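Local coordinates for protein dehydrogenase (PDB 3UOE) that probably works as an oxidoreductase of the LDH2/MDH2 (malate/L-lactate dehydrogenase) family, most likely using a nicotinamide cofactor, at residues Pro65-Gln70 with Ala137-Met142; Gly92-Ala97 with Arg121-Glu126; Leu108-Met113 with Ala144-Ala149; Thr199-Met204 with Pro219-Asp224. All coordinates share one frame; numbering follows the deposited sequence.

How the interactions relate
Going from the N terminus, the chain leaves helix 46-61 through the loop 65-70, which interaction 1 joins to the loop 137-142 after strand 129-137. Nested inside that span is interaction 2, which closes strand 91-96 onto the far half of helix 109-127. Interaction 3 starts at the near end of the same helix and reaches helix 144-152, so it crosses both interaction 1 and interaction 2; it touches interaction 1 through M140. Interaction 4 follows in series, holding the loop before helix 204-213 to the chain entering strand 222-223, and meets interaction 1 where S203 packs on H67. Interactions 2 and 4 lie on opposite sides of the chain's centre, with centres about 38 Å apart.

Interaction 1: residues Pro65-Gln70 with Ala137-Met142; sequences PSHGLQ and ANHMGM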
loop_
_atom_site.group_PDB
_atom_site.type_symbol
_atom_site.label_atom_id
_atom_site.label_comp_id
_atom_site.label_asym_id
_atom_site.label_seq_id
_atom_site.Cartn_x
_atom_site.Cartn_y
_atom_site.Cartn_z
ATOM N N PRO A 65 -18.162 13.333 1.347
ATOM C CA PRO A 65 -18.607 14.225 2.427
ATOM C C PRO A 65 -18.083 13.797 3.796
ATOM O O PRO A 65 -18.052 14.613 4.716
ATOM C CB PRO A 65 -20.141 14.100 2.372
ATOM C CG PRO A 65 -20.391 12.799 1.626
ATOM C CD PRO A 65 -19.304 12.776 0.602
ATOM N N SER A 66 -17.672 12.539 3.926
ATOM C CA SER A 66 -17.104 12.053 5.180
ATOM C C SER A 66 -15.855 12.847 5.591
ATOM O O SER A 66 -15.536 12.933 6.769
ATOM C CB SER A 66 -16.754 10.567 5.075
ATOM O OG SER A 66 -15.715 10.362 4.133
ATOM N N HIS A 67 -15.156 13.411 4.606
ATOM C CA HIS A 67 -13.932 14.179 4.845
ATOM C C HIS A 67 -14.119 15.631 4.415
ATOM O O HIS A 67 -13.146 16.359 4.195
ATOM C CB HIS A 67 -12.756 13.542 4.099
ATOM C CG HIS A 67 -12.260 12.280 4.739
ATOM N ND1 HIS A 67 -13.042 11.147 4.851
ATOM C CD2 HIS A 67 -11.080 11.985 5.333
ATOM C CE1 HIS A 67 -12.359 10.206 5.480
ATOM N NE2 HIS A 67 -11.172 10.688 5.791
ATOM N N GLY A 68 -15.384 16.035 4.294
ATOM C CA GLY A 68 -15.737 17.371 3.851
ATOM C C GLY A 68 -16.092 18.256 5.026
ATOM O O GLY A 68 -15.478 18.168 6.090
ATOM N N LEU A 69 -17.108 19.090 4.846
ATOM C CA LEU A 69 -17.408 20.130 5.813
ATOM C C LEU A 69 -17.881 19.637 7.183
ATOM O O LEU A 69 -17.825 20.390 8.149
ATOM C CB LEU A 69 -18.392 21.142 5.224
ATOM C CG LEU A 69 -17.805 22.058 4.138
ATOM C CD1 LEU A 69 -18.901 22.615 3.235
ATOM C CD2 LEU A 69 -16.974 23.184 4.757
ATOM N N GLN A 70 -18.341 18.390 7.279
ATOM C CA GLN A 70 -18.763 17.866 8.584
ATOM C C GLN A 70 -17.570 17.823 9.535
ATOM O O GLN A 70 -17.734 17.766 10.751
ATOM C CB GLN A 70 -19.440 16.492 8.472
ATOM C CG GLN A 70 -18.497 15.318 8.217
ATOM C CD GLN A 70 -19.231 13.983 8.057
ATOM O OE1 GLN A 70 -20.203 13.875 7.297
ATOM N NE2 GLN A 70 -18.757 12.955 8.764
ATOM N N ALA A 137 0.204 16.664 14.551
ATOM C CA ALA A 137 -0.592 17.472 13.625
ATOM C C ALA A 137 -2.050 17.015 13.639
ATOM O O ALA A 137 -2.338 15.868 13.945
ATOM C CB ALA A 137 -0.029 17.387 12.211
ATOM N N ASN A 138 -2.967 17.913 13.293
ATOM C CA ASN A 138 -4.372 17.566 13.227
ATOM C C ASN A 138 -4.740 16.842 11.945
ATOM O O ASN A 138 -3.907 16.588 11.083
ATOM C CB ASN A 138 -5.270 18.800 13.394
ATOM C CG ASN A 138 -5.358 19.265 14.833
ATOM O OD1 ASN A 138 -6.302 18.920 15.556
ATOM N ND2 ASN A 138 -4.370 20.047 15.264
ATOM N N HIS A 139 -6.022 16.527 11.843
ATOM C CA HIS A 139 -6.543 15.628 10.828
ATOM C C HIS A 139 -6.235 16.150 9.434
ATOM O O HIS A 139 -6.373 17.344 9.164
ATOM C CB HIS A 139 -8.053 15.460 11.035
ATOM C CG HIS A 139 -8.656 14.355 10.230
ATOM N ND1 HIS A 139 -9.343 14.578 9.058
ATOM C CD2 HIS A 139 -8.690 13.017 10.436
ATOM C CE1 HIS A 139 -9.766 13.426 8.573
ATOM N NE2 HIS A 139 -9.376 12.463 9.385
HETATM N N MSE A 140 -5.820 15.239 8.559
HETATM C CA MSE A 140 -5.327 15.576 7.227
HETATM C C MSE A 140 -6.434 15.732 6.196
HETATM O O MSE A 140 -6.211 16.248 5.098
HETATM C CB MSE A 140 -4.379 14.476 6.747
HETATM C CG MSE A 140 -3.079 14.460 7.496
HETATM SE SE MSE A 140 -2.124 16.116 7.122
HETATM C CE MSE A 140 -1.063 16.209 8.784
ATOM N N GLY A 141 -7.625 15.263 6.537
ATOM C CA GLY A 141 -8.690 15.215 5.561
ATOM C C GLY A 141 -8.363 14.228 4.456
ATOM O O GLY A 141 -7.735 13.197 4.701
HETATM N N MSE A 142 -8.788 14.550 3.239
HETATM C CA MSE A 142 -8.717 13.624 2.115
HETATM C C MSE A 142 -7.323 13.547 1.522
HETATM O O MSE A 142 -6.846 14.517 0.943
HETATM C CB MSE A 142 -9.705 14.062 1.034
HETATM C CG MSE A 142 -9.573 13.313 -0.290
HETATM SE SE MSE A 142 -10.795 14.027 -1.669
HETATM C CE MSE A 142 -9.885 15.704 -2.071
HETATM O O HOH W 1 -10.789 16.654 3.160
#
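H67 points its imidazole at the loop 137-142 and meets H139, G141 and M142 there, yet no direct hydrogen bond crosses between the two loops. The aromatic pair comes first: H67 CD2 sits 3.8 Å from H139 CE1, at the edge of the H139 ring and near its plane. The two rings are inclined to each other by 38°, which makes the pair neither a parallel stack nor a T-shaped one.

The backbone also takes part. G141 O lies at the edge of the H67 ring, near its plane, 3.6 Å from H67 CD2. G141 turns the chain between H139 and M142 with a positive phi, a conformation that suits glycine. A loose apolar contact is added by M142, a selenomethionine, whose CB is 4.4 Å from H67 CB before the rest of its chain leads off.

The polar contacts run by other routes. One water bridges the backbones: it donates to H67 O at 2.6 Å and accepts from M142 N at 2.9 Å. Within its own loop, S66 OG binds H67 ND1 at 2.9 Å, in the plane of the ring. The first torsion of H67 (chi1 -74°) swings the ring out toward 137-142, and the second (chi2 63°) turns ND1 back to S66. Around the pair, S203 packs on H67, while R71 and T275 touch H139.

The contact joins the loop after helix 46-61 to the one between strand 129-137 and helix 144-152. Its chemistry implies a ring edge set against a histidine and a carbonyl, plus one shared water; S66 probably steadies the imidazole.

Interaction 2: residues Gly92-Ala97 with Arg121-Glu126; sequences GTWRRA and RRILKE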
loop_
_atom_site.group_PDB
_atom_site.type_symbol
_atom_site.label_atom_id
_atom_site.label_comp_id
_atom_site.label_asym_id
_atom_site.label_seq_id
_atom_site.Cartn_x
_atom_site.Cartn_y
_atom_site.Cartn_z
ATOM N N GLY A 92 10.233 21.164 10.834
ATOM C CA GLY A 92 10.940 20.013 10.303
ATOM C C GLY A 92 12.430 19.992 10.592
ATOM O O GLY A 92 13.096 21.032 10.587
ATOM N N THR A 93 12.950 18.795 10.846
ATOM C CA THR A 93 14.379 18.590 11.017
ATOM C C THR A 93 14.832 17.454 10.102
ATOM O O THR A 93 14.215 16.390 10.079
ATOM C CB THR A 93 14.726 18.197 12.474
ATOM O OG1 THR A 93 14.216 19.184 13.388
ATOM C CG2 THR A 93 16.242 18.056 12.654
ATOM N N TRP A 94 15.909 17.674 9.351
ATOM C CA TRP A 94 16.486 16.614 8.533
ATOM C C TRP A 94 17.301 15.681 9.407
ATOM O O TRP A 94 18.386 16.031 9.860
ATOM C CB TRP A 94 17.342 17.197 7.404
ATOM C CG TRP A 94 16.502 17.909 6.385
ATOM C CD1 TRP A 94 16.313 19.260 6.269
ATOM C CD2 TRP A 94 15.707 17.302 5.356
ATOM N NE1 TRP A 94 15.456 19.529 5.221
ATOM C CE2 TRP A 94 15.070 18.344 4.646
ATOM C CE3 TRP A 94 15.477 15.977 4.965
ATOM C CZ2 TRP A 94 14.218 18.105 3.569
ATOM C CZ3 TRP A 94 14.627 15.738 3.886
ATOM C CH2 TRP A 94 14.004 16.800 3.205
ATOM N N ARG A 95 16.764 14.495 9.657
ATOM C CA ARG A 95 17.432 13.539 10.519
ATOM C C ARG A 95 18.531 12.836 9.727
ATOM O O ARG A 95 19.602 12.521 10.261
ATOM C CB ARG A 95 16.416 12.552 11.094
ATOM C CG ARG A 95 15.530 13.158 12.177
ATOM C CD ARG A 95 16.080 12.879 13.572
ATOM N NE ARG A 95 16.327 11.446 13.761
ATOM C CZ ARG A 95 16.170 10.782 14.908
ATOM N NH1 ARG A 95 15.742 11.409 16.001
ATOM N NH2 ARG A 95 16.427 9.477 14.956
ATOM N N ARG A 96 18.251 12.607 8.446
ATOM C CA ARG A 96 19.230 12.088 7.500
ATOM C C ARG A 96 19.033 12.854 6.211
ATOM O O ARG A 96 18.108 13.644 6.105
ATOM C CB ARG A 96 18.999 10.609 7.233
ATOM C CG ARG A 96 18.880 9.778 8.468
ATOM C CD ARG A 96 20.222 9.514 9.108
ATOM N NE ARG A 96 20.176 8.214 9.762
ATOM C CZ ARG A 96 20.042 8.025 11.069
ATOM N NH1 ARG A 96 19.978 9.061 11.899
ATOM N NH2 ARG A 96 19.989 6.789 11.546
ATOM N N ALA A 97 19.881 12.598 5.225
ATOM C CA ALA A 97 19.802 13.303 3.954
ATOM C C ALA A 97 18.414 13.231 3.309
ATOM O O ALA A 97 17.983 14.179 2.655
ATOM C CB ALA A 97 20.884 12.787 2.981
ATOM N N ARG A 121 10.370 18.421 -1.233
ATOM C CA ARG A 121 10.533 18.525 -2.682
ATOM C C ARG A 121 11.875 19.157 -3.092
ATOM O O ARG A 121 12.470 18.769 -4.100
ATOM C CB ARG A 121 9.368 19.302 -3.305
ATOM C CG ARG A 121 9.397 19.298 -4.817
ATOM C CD ARG A 121 8.295 20.141 -5.437
ATOM N NE ARG A 121 8.460 20.217 -6.887
ATOM C CZ ARG A 121 7.768 21.032 -7.679
ATOM N NH1 ARG A 121 6.858 21.848 -7.162
ATOM N NH2 ARG A 121 7.988 21.035 -8.991
ATOM N N ARG A 122 12.338 20.127 -2.307
ATOM C CA ARG A 122 13.596 20.814 -2.580
ATOM C C ARG A 122 14.784 19.848 -2.649
ATOM O O ARG A 122 15.703 20.024 -3.446
ATOM C CB ARG A 122 13.847 21.875 -1.503
ATOM C CG ARG A 122 12.940 23.092 -1.627
ATOM C CD ARG A 122 12.538 23.658 -0.263
ATOM N NE ARG A 122 13.570 24.506 0.333
ATOM C CZ ARG A 122 13.503 25.019 1.561
ATOM N NH1 ARG A 122 12.455 24.769 2.337
ATOM N NH2 ARG A 122 14.489 25.786 2.021
ATOM N N ILE A 123 14.735 18.825 -1.806
ATOM C CA ILE A 123 15.811 17.859 -1.633
ATOM C C ILE A 123 15.851 16.795 -2.747
ATOM O O ILE A 123 16.906 16.219 -3.041
ATOM C CB ILE A 123 15.678 17.211 -0.217
ATOM C CG1 ILE A 123 16.673 17.839 0.752
ATOM C CG2 ILE A 123 15.811 15.696 -0.246
ATOM C CD1 ILE A 123 16.339 19.261 1.120
ATOM N N LEU A 124 14.702 16.565 -3.377
ATOM C CA LEU A 124 14.536 15.510 -4.381
ATOM C C LEU A 124 15.507 15.581 -5.560
ATOM O O LEU A 124 15.919 14.550 -6.103
ATOM C CB LEU A 124 13.104 15.515 -4.908
ATOM C CG LEU A 124 12.018 14.784 -4.132
ATOM C CD1 LEU A 124 10.749 14.717 -4.996
ATOM C CD2 LEU A 124 12.474 13.384 -3.750
ATOM N N LYS A 125 15.849 16.794 -5.974
ATOM C CA LYS A 125 16.808 16.990 -7.054
ATOM C C LYS A 125 18.105 16.236 -6.757
ATOM O O LYS A 125 18.703 15.620 -7.647
ATOM C CB LYS A 125 17.087 18.482 -7.222
ATOM C CG LYS A 125 18.071 18.830 -8.332
ATOM C CD LYS A 125 17.646 18.226 -9.668
ATOM C CE LYS A 125 18.032 19.141 -10.821
ATOM N NZ LYS A 125 17.125 20.330 -10.876
ATOM N N GLU A 126 18.522 16.269 -5.492
ATOM C CA GLU A 126 19.717 15.550 -5.053
ATOM C C GLU A 126 19.451 14.080 -4.722
ATOM O O GLU A 126 20.266 13.218 -5.030
ATOM C CB GLU A 126 20.333 16.215 -3.814
ATOM C CG GLU A 126 20.489 17.721 -3.909
ATOM C CD GLU A 126 21.499 18.134 -4.958
ATOM O OE1 GLU A 126 21.143 18.950 -5.839
ATOM O OE2 GLU A 126 22.644 17.630 -4.905
#
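I123 meets W94 in an uncomfortable-looking pose: its first torsion, chi1 -101°, is well away from a staggered value, and its CD1 comes to only 3.4 Å from W94 CZ2. That is tight for two carbons and suggests a slightly strained fit, within the precision of a 2.31 Å model.

The two side chains approach from opposite directions, the isoleucine lying over one face of the indole. Its CG1 makes a CH-pi contact, 4.0 Å from the centroid of the W94 six-membered ring and 25° off the normal, hence shifted toward the rim. The other branch, CG2, turns to the chain beyond the tryptophan and stops 3.9 Å from A97 O. W94 has its CG beside the backbone N, chi1 -69°, which aims the indole at the helix. An alanine at I123 would give up both branches, and the consequence would probably be a gap against the benzene half of W94 and an indole freer to rock.

This is a surface contact, and the second subunit lies close by: A97 and E126 make backbone hydrogen bonds to it. W94 sits on strand 91-96, just ahead of a classic beta bulge at R95 and R96, and also packs on L100 of strand 99-105 and on V119 and T120. I123 in turn touches A130 of strand 129-137. Helix 109-127 links the parallel neighbours 99-105 and 129-137 as the helix of a beta-alpha-beta crossover, and this contact fastens its far half to strand 91-96, antiparallel to 99-105.

Interaction 3: residues Leu108-Met113 with Ala144-Ala149; sequences LGPVVM and AYYAEA
Y146 presents one face of its ring to M113 and its hydroxyl end to P110, so the two neighbours meet it in quite different ways. M113, a selenomethionine in this crystal, lays CG over the face, 3.5 Å from the Y146 ring centroid and 22° off the normal, in a close CH-pi contact. Nearest of the ring atoms is Y146 CD1, 3.3 Å from M113 CG. With CG anti to the backbone N (chi1 179°), the side chain first reaches out to the tyrosine and then bends at chi2, which keeps SE above the same face, 5.0 Å from the Y146 centroid, as a more distant Met-aromatic contact.

P110 comes in at the edge. Its CA is 3.2 Å from Y146 OH, and its CG packs against that oxygen too, so the hydroxyl rests on the first turn of the helix. The polar need of the buried Y146 OH is met by a hydrogen bond with M140 O, which probably helps fix the ring.

The two helix segments run nearly in parallel, 24° apart, with axes 11.5 Å from each other. Y146 bridges that distance and also packs on M114 and M117 of helix 109-127; M113 reaches I134 of strand 129-137, and P110 touches Q52 and L55 of helix 46-61.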
loop_
_atom_site.group_PDB
_atom_site.type_symbol
_atom_site.label_atom_id
_atom_site.label_comp_id
_atom_site.label_asym_id
_atom_site.label_seq_id
_atom_site.Cartn_x
_atom_site.Cartn_y
_atom_site.Cartn_z
ATOM N N LEU A 108 -2.739 22.761 11.884
ATOM C CA LEU A 108 -3.768 22.212 11.021
ATOM C C LEU A 108 -3.091 21.218 10.100
ATOM O O LEU A 108 -2.002 21.484 9.595
ATOM C CB LEU A 108 -4.419 23.322 10.212
ATOM C CG LEU A 108 -5.147 24.374 11.036
ATOM C CD1 LEU A 108 -5.765 25.431 10.119
ATOM C CD2 LEU A 108 -6.222 23.719 11.905
ATOM N N GLY A 109 -3.726 20.071 9.886
ATOM C CA GLY A 109 -3.128 19.020 9.073
ATOM C C GLY A 109 -2.618 19.457 7.705
ATOM O O GLY A 109 -1.440 19.308 7.396
ATOM N N PRO A 110 -3.513 19.974 6.860
ATOM C CA PRO A 110 -3.147 20.349 5.488
ATOM C C PRO A 110 -2.042 21.406 5.429
ATOM O O PRO A 110 -1.227 21.392 4.507
ATOM C CB PRO A 110 -4.450 20.919 4.921
ATOM C CG PRO A 110 -5.510 20.271 5.712
ATOM C CD PRO A 110 -4.961 20.081 7.097
ATOM N N VAL A 111 -2.027 22.318 6.394
ATOM C CA VAL A 111 -0.987 23.348 6.440
ATOM C C VAL A 111 0.375 22.713 6.706
ATOM O O VAL A 111 1.394 23.118 6.134
ATOM C CB VAL A 111 -1.267 24.395 7.543
ATOM C CG1 VAL A 111 -0.111 25.399 7.654
ATOM C CG2 VAL A 111 -2.607 25.100 7.291
ATOM N N VAL A 112 0.391 21.727 7.595
ATOM C CA VAL A 112 1.641 21.092 7.978
ATOM C C VAL A 112 2.097 20.167 6.852
ATOM O O VAL A 112 3.268 20.144 6.503
ATOM C CB VAL A 112 1.506 20.311 9.316
ATOM C CG1 VAL A 112 2.691 19.360 9.508
ATOM C CG2 VAL A 112 1.394 21.281 10.500
HETATM N N MSE A 113 1.153 19.426 6.278
HETATM C CA MSE A 113 1.443 18.535 5.161
HETATM C C MSE A 113 2.025 19.286 3.952
HETATM O O MSE A 113 3.064 18.895 3.414
HETATM C CB MSE A 113 0.181 17.765 4.751
HETATM C CG MSE A 113 0.364 16.831 3.578
HETATM SE SE MSE A 113 1.730 15.441 3.884
HETATM C CE MSE A 113 0.644 14.182 4.946
ATOM N N ALA A 144 -6.102 12.225 -1.082
ATOM C CA ALA A 144 -5.987 12.376 -2.531
ATOM C C ALA A 144 -5.496 13.781 -2.888
ATOM O O ALA A 144 -4.794 13.973 -3.888
ATOM C CB ALA A 144 -7.334 12.074 -3.224
ATOM N N TYR A 145 -5.860 14.757 -2.059
ATOM C CA TYR A 145 -5.492 16.149 -2.295
ATOM C C TYR A 145 -3.969 16.287 -2.424
ATOM O O TYR A 145 -3.469 16.947 -3.336
ATOM C CB TYR A 145 -6.014 17.036 -1.157
ATOM C CG TYR A 145 -5.844 18.525 -1.404
ATOM C CD1 TYR A 145 -4.633 19.160 -1.144
ATOM C CD2 TYR A 145 -6.892 19.290 -1.901
ATOM C CE1 TYR A 145 -4.465 20.522 -1.378
ATOM C CE2 TYR A 145 -6.742 20.650 -2.137
ATOM C CZ TYR A 145 -5.526 21.261 -1.876
ATOM O OH TYR A 145 -5.376 22.612 -2.106
ATOM N N TYR A 146 -3.249 15.656 -1.499
ATOM C CA TYR A 146 -1.794 15.716 -1.459
ATOM C C TYR A 146 -1.187 14.853 -2.562
ATOM O O TYR A 146 -0.289 15.304 -3.271
ATOM C CB TYR A 146 -1.279 15.296 -0.077
ATOM C CG TYR A 146 -2.065 15.933 1.052
ATOM C CD1 TYR A 146 -1.966 17.306 1.315
ATOM C CD2 TYR A 146 -2.928 15.175 1.834
ATOM C CE1 TYR A 146 -2.704 17.906 2.340
ATOM C CE2 TYR A 146 -3.662 15.755 2.862
ATOM C CZ TYR A 146 -3.550 17.119 3.112
ATOM O OH TYR A 146 -4.280 17.681 4.135
ATOM N N ALA A 147 -1.683 13.627 -2.718
ATOM C CA ALA A 147 -1.224 12.754 -3.805
ATOM C C ALA A 147 -1.352 13.455 -5.156
ATOM O O ALA A 147 -0.466 13.370 -6.006
ATOM C CB ALA A 147 -2.004 11.431 -3.815
ATOM N N GLU A 148 -2.463 14.155 -5.344
ATOM C CA GLU A 148 -2.715 14.840 -6.600
ATOM C C GLU A 148 -1.757 16.004 -6.786
ATOM O O GLU A 148 -1.276 16.239 -7.892
ATOM C CB GLU A 148 -4.156 15.339 -6.654
ATOM C CG GLU A 148 -4.547 15.969 -7.978
ATOM C CD GLU A 148 -6.002 16.393 -7.999
ATOM O OE1 GLU A 148 -6.341 17.394 -7.331
ATOM O OE2 GLU A 148 -6.805 15.718 -8.676
ATOM N N ALA A 149 -1.492 16.734 -5.701
ATOM C CA ALA A 149 -0.611 17.886 -5.756
ATOM C C ALA A 149 0.789 17.441 -6.169
ATOM O O ALA A 149 1.452 18.090 -6.977
ATOM C CB ALA A 149 -0.571 18.586 -4.419
#

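Interaction 4: residues Thr199-Met204 with Pro219-Asp224; sequences TSIVSM and PGWAVD
W221 lies with one face against V202 and its backbone beside I201. From CB outward, the side chain leads first to CG, which is beside the backbone N (chi1 -79°) and 4.1 Å from V202 CG1. On the pyrrole side, CD1 only grazes I201 CD1, 4.5 Å away. Along the shared bond, CD2 is 4.0 Å from V202 CG1, and CE3 faces both methyls. Further out, CZ3 has V202 CG2 at 3.9 Å, and CH2 ends against the same methyl.

V202 CG2 therefore stands almost straight over the six-membered ring of W221, 8° off its normal, in a CH-pi contact. I201 completes the join nearer the backbone, with CG2 3.8 Å from W221 O. A serine in place of W221 would probably leave the V202 methyls without their aromatic face and open a gap between the two segments.

The valine's own loop is braced by S200 OG, which donates to V202 O at 2.7 Å from above the carbonyl plane. W221 also meets H210 edge-to-face and packs on K206 and I207. In the fold, the loop before helix 204-213, N-capped by S203, is thus packed against the residues just before 222-223, the central strand of a small antiparallel sheet.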
loop_
_atom_site.group_PDB
_atom_site.type_symbol
_atom_site.label_atom_id
_atom_site.label_comp_id
_atom_site.label_asym_id
_atom_site.label_seq_id
_atom_site.Cartn_x
_atom_site.Cartn_y
_atom_site.Cartn_z
ATOM N N THR A 199 -8.146 1.528 4.295
ATOM C CA THR A 199 -7.976 0.092 4.425
ATOM C C THR A 199 -9.122 -0.506 5.235
ATOM O O THR A 199 -9.207 -1.726 5.400
ATOM C CB THR A 199 -6.609 -0.251 5.052
ATOM O OG1 THR A 199 -6.412 0.540 6.225
ATOM C CG2 THR A 199 -5.496 0.063 4.067
ATOM N N SER A 200 -9.999 0.356 5.750
ATOM C CA SER A 200 -11.249 -0.112 6.336
ATOM C C SER A 200 -12.295 -0.231 5.226
ATOM O O SER A 200 -12.160 0.381 4.167
ATOM C CB SER A 200 -11.734 0.822 7.443
ATOM O OG SER A 200 -11.894 2.146 6.962
ATOM N N ILE A 201 -13.330 -1.024 5.462
ATOM C CA ILE A 201 -14.329 -1.261 4.433
ATOM C C ILE A 201 -15.182 -0.011 4.219
ATOM O O ILE A 201 -15.757 0.194 3.144
ATOM C CB ILE A 201 -15.237 -2.439 4.802
ATOM C CG1 ILE A 201 -16.086 -2.853 3.599
ATOM C CG2 ILE A 201 -16.109 -2.083 5.998
ATOM C CD1 ILE A 201 -16.912 -4.087 3.854
ATOM N N VAL A 202 -15.261 0.813 5.259
ATOM C CA VAL A 202 -15.964 2.080 5.189
ATOM C C VAL A 202 -15.311 3.058 6.159
ATOM O O VAL A 202 -14.590 2.646 7.075
ATOM C CB VAL A 202 -17.466 1.914 5.521
ATOM C CG1 VAL A 202 -17.672 1.665 7.007
ATOM C CG2 VAL A 202 -18.235 3.127 5.084
ATOM N N SER A 203 -15.553 4.348 5.943
ATOM C CA SER A 203 -15.087 5.390 6.853
ATOM C C SER A 203 -15.990 5.511 8.088
ATOM O O SER A 203 -17.184 5.249 8.021
ATOM C CB SER A 203 -15.050 6.732 6.123
ATOM O OG SER A 203 -14.568 7.761 6.977
HETATM N N MSE A 204 -15.422 5.910 9.221
HETATM C CA MSE A 204 -16.249 6.186 10.395
HETATM C C MSE A 204 -17.030 7.467 10.130
HETATM O O MSE A 204 -18.182 7.617 10.565
HETATM C CB MSE A 204 -15.395 6.329 11.649
HETATM C CG MSE A 204 -16.194 6.491 12.936
HETATM SE SE MSE A 204 -17.573 5.114 13.199
HETATM C CE MSE A 204 -16.537 3.684 14.049
ATOM N N PRO A 219 -25.334 -4.387 6.419
ATOM C CA PRO A 219 -24.742 -5.415 7.273
ATOM C C PRO A 219 -23.327 -5.687 6.776
ATOM O O PRO A 219 -23.094 -5.621 5.564
ATOM C CB PRO A 219 -25.637 -6.629 7.004
ATOM C CG PRO A 219 -26.137 -6.385 5.595
ATOM C CD PRO A 219 -26.417 -4.921 5.575
ATOM N N GLY A 220 -22.398 -5.967 7.683
ATOM C CA GLY A 220 -21.030 -6.254 7.284
ATOM C C GLY A 220 -20.049 -5.103 7.455
ATOM O O GLY A 220 -18.838 -5.306 7.428
ATOM N N TRP A 221 -20.556 -3.889 7.623
ATOM C CA TRP A 221 -19.676 -2.743 7.833
ATOM C C TRP A 221 -19.026 -2.812 9.205
ATOM O O TRP A 221 -17.823 -2.582 9.339
ATOM C CB TRP A 221 -20.450 -1.422 7.698
ATOM C CG TRP A 221 -20.691 -0.995 6.278
ATOM C CD1 TRP A 221 -20.505 -1.743 5.159
ATOM C CD2 TRP A 221 -21.207 0.273 5.836
ATOM N NE1 TRP A 221 -20.848 -1.020 4.047
ATOM C CE2 TRP A 221 -21.286 0.211 4.429
ATOM C CE3 TRP A 221 -21.605 1.442 6.492
ATOM C CZ2 TRP A 221 -21.750 1.287 3.662
ATOM C CZ3 TRP A 221 -22.065 2.509 5.726
ATOM C CH2 TRP A 221 -22.131 2.424 4.325
ATOM N N ALA A 222 -19.823 -3.138 10.217
ATOM C CA ALA A 222 -19.403 -2.953 11.600
ATOM C C ALA A 222 -19.996 -3.964 12.574
ATOM O O ALA A 222 -20.963 -4.657 12.270
ATOM C CB ALA A 222 -19.734 -1.538 12.065
ATOM N N VAL A 223 -19.389 -4.028 13.756
ATOM C CA VAL A 223 -19.925 -4.796 14.871
ATOM C C VAL A 223 -20.106 -3.818 16.007
ATOM O O VAL A 223 -19.509 -2.747 15.995
ATOM C CB VAL A 223 -18.973 -5.919 15.319
ATOM C CG1 VAL A 223 -18.834 -6.956 14.230
ATOM C CG2 VAL A 223 -17.605 -5.347 15.711
ATOM N N ASP A 224 -20.932 -4.164 16.984
ATOM C CA ASP A 224 -21.124 -3.270 18.120
ATOM C C ASP A 224 -19.992 -3.450 19.120
ATOM O O ASP A 224 -19.049 -4.198 18.865
ATOM C CB ASP A 224 -22.487 -3.482 18.780
ATOM C CG ASP A 224 -22.699 -4.906 19.234
ATOM O OD1 ASP A 224 -21.725 -5.536 19.714
ATOM O OD2 ASP A 224 -23.844 -5.393 19.110
#